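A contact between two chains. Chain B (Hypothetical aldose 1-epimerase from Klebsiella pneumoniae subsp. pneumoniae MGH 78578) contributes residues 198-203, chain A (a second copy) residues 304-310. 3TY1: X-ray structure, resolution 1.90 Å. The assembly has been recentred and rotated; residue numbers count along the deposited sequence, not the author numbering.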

# COMPACT_ATOMS: atom_id res chain seq x y z
N ASN B 198 5.31 -12.56 23.11
CA ASN B 198 5.73 -11.21 23.29
C ASN B 198 7.26 -11.20 23.30
O ASN B 198 7.90 -11.58 24.28
CB ASN B 198 5.14 -10.63 24.57
CG ASN B 198 5.57 -9.22 24.79
OD1 ASN B 198 6.22 -8.60 23.93
ND2 ASN B 198 5.25 -8.69 25.96
N HIS B 199 7.85 -10.83 22.17
CA HIS B 199 9.33 -10.74 22.06
C HIS B 199 9.97 -9.46 22.64
O HIS B 199 11.19 -9.33 22.63
CB HIS B 199 9.72 -10.83 20.59
CG HIS B 199 9.47 -12.17 20.00
ND1 HIS B 199 10.47 -13.09 19.82
CD2 HIS B 199 8.32 -12.77 19.56
CE1 HIS B 199 9.96 -14.21 19.33
NE2 HIS B 199 8.66 -14.04 19.15
N ALA B 200 9.15 -8.50 23.07
CA ALA B 200 9.64 -7.25 23.70
C ALA B 200 10.02 -7.46 25.16
O ALA B 200 9.70 -8.49 25.76
CB ALA B 200 8.54 -6.17 23.61
N ASP B 201 10.68 -6.45 25.73
CA ASP B 201 11.05 -6.40 27.12
C ASP B 201 10.00 -5.76 28.03
O ASP B 201 10.25 -5.64 29.24
CB ASP B 201 12.38 -5.64 27.31
CG ASP B 201 13.59 -6.52 27.03
OD1 ASP B 201 13.51 -7.75 27.21
OD2 ASP B 201 14.62 -5.97 26.62
N TYR B 202 8.85 -5.38 27.47
CA TYR B 202 7.77 -4.77 28.23
C TYR B 202 6.51 -5.60 28.03
O TYR B 202 6.31 -6.12 26.94
CB TYR B 202 7.51 -3.33 27.76
CG TYR B 202 8.72 -2.46 28.02
CD1 TYR B 202 8.90 -1.87 29.26
CD2 TYR B 202 9.71 -2.28 27.05
CE1 TYR B 202 10.03 -1.09 29.51
CE2 TYR B 202 10.86 -1.50 27.31
CZ TYR B 202 11.00 -0.91 28.55
OH TYR B 202 12.11 -0.16 28.88
N PRO B 203 5.65 -5.69 29.07
CA PRO B 203 4.35 -6.35 28.85
C PRO B 203 3.59 -5.63 27.77
O PRO B 203 3.78 -4.42 27.59
CB PRO B 203 3.62 -6.21 30.21
CG PRO B 203 4.50 -5.48 31.14
CD PRO B 203 5.78 -5.10 30.42
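Chain A (304-310) TDTVKQG

Chain A meets chain B as a short turn laid against an irregular loop, and two hydroxyl–carboxylate pairs mark the register. The stretches run roughly antiparallel: Y202(B) meets D305(A), D201(B) meets T306(A) and H199(B) meets K308(A). From T306(A) the backbone turns through V307(A), K308(A) and Q309(A) with helical phi/psi, and G310(A) N closes the turn on T306(A) O at 2.8 Å. At phi/psi of 141/108, the backbone angles of G310(A) call for glycine, because a CB would jam against the carbonyl O of Q309(A).

The side chains of D201(B) and Y202(B) both start toward chain A, each with chi1 in m. T306(A) OG1 donates to D201(B) OD2 at 2.6 Å, while the same OG1 accepts from Q309(A) N at 3.0 Å; one hydroxyl thus braces its own turn and spends its proton across the interface. In the second pair the aromatic residue is the donor: Y202(B) OH, also hydrogen-bonded elsewhere in the structure, gives to D305(A) OD1 at 2.6 Å. D305(A) OD1 also accepts from T306(A) N at 2.8 Å, so one carboxylate oxygen serves both the neighbouring backbone and the tyrosine; D305(A) OD2 is satisfied elsewhere.

Waters serve the carboxylate and the backbone N of D201(B). Water 1 donates to D201(B) OD2 at 2.6 Å and accepts from K308(A) N at 3.2 Å. K308(A) NZ stands 4.5 Å from D201(B) OD1, beyond a salt bridge, and water 2 links the two, 2.7 Å from each. Water 3 accepts from D201(B) N and donates to Q309(A) OE1, both at 2.8 Å.

Two further contacts are packing ones. Q309(A) OE1 reaches the edge of the tyrosine ring, 3.5 Å from Y202(B) CD2, and K308(A) CD lies 3.5 Å from H199(B) O. Behind the contact, N198(B) steadies the loop: N198(B) OD1 accepts from A200(B) N at 3.1 Å and N198(B) ND2 donates to Y202(B) O at 2.9 Å.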

# COMPACT_ATOMS: atom_id res chain seq x y z
N THR A 304 18.79 5.09 25.04
CA THR A 304 19.50 4.08 25.83
C THR A 304 18.54 3.23 26.66
O THR A 304 18.71 3.06 27.86
CB THR A 304 20.61 4.73 26.66
OG1 THR A 304 20.05 5.81 27.41
CG2 THR A 304 21.71 5.24 25.71
N ASP A 305 17.56 2.64 25.97
CA ASP A 305 16.57 1.77 26.59
C ASP A 305 17.16 0.32 26.56
O ASP A 305 18.38 0.13 26.42
CB ASP A 305 15.19 1.91 25.89
CG ASP A 305 14.00 1.55 26.81
OD1 ASP A 305 13.74 0.37 26.98
OD2 ASP A 305 13.34 2.44 27.38
N THR A 306 16.31 -0.71 26.67
CA THR A 306 16.80 -2.07 26.73
C THR A 306 17.29 -2.46 25.33
O THR A 306 16.93 -1.84 24.29
CB THR A 306 15.72 -3.10 27.20
OG1 THR A 306 14.84 -3.39 26.10
CG2 THR A 306 14.92 -2.63 28.42
N VAL A 307 18.12 -3.50 25.26
CA VAL A 307 18.66 -3.93 23.98
C VAL A 307 17.54 -4.38 23.03
O VAL A 307 17.54 -4.04 21.86
CB VAL A 307 19.79 -4.98 24.11
CG1 VAL A 307 20.22 -5.43 22.72
CG2 VAL A 307 21.05 -4.40 24.89
N LYS A 308 16.52 -5.05 23.55
CA LYS A 308 15.39 -5.45 22.68
C LYS A 308 14.52 -4.26 22.28
O LYS A 308 14.06 -4.19 21.12
CB LYS A 308 14.54 -6.57 23.31
CG LYS A 308 15.29 -7.90 23.36
CD LYS A 308 14.46 -9.07 23.89
CE LYS A 308 15.37 -10.33 24.04
NZ LYS A 308 14.87 -11.38 24.98
N GLN A 309 14.29 -3.34 23.20
CA GLN A 309 13.48 -2.16 22.89
C GLN A 309 14.17 -1.24 21.89
O GLN A 309 13.53 -0.67 21.04
CB GLN A 309 13.13 -1.37 24.13
CG GLN A 309 12.19 -0.17 23.90
CD GLN A 309 10.70 -0.57 23.72
OE1 GLN A 309 10.36 -1.75 23.64
NE2 GLN A 309 9.84 0.43 23.63
N GLY A 310 15.50 -1.11 22.03
CA GLY A 310 16.30 -0.20 21.20
C GLY A 310 17.36 0.45 22.07
O GLY A 310 17.04 1.21 22.98
O HOH W 1 17.10 -6.52 26.36
O HOH W 2 15.21 -9.81 27.16
O HOH W 3 11.27 -4.34 23.95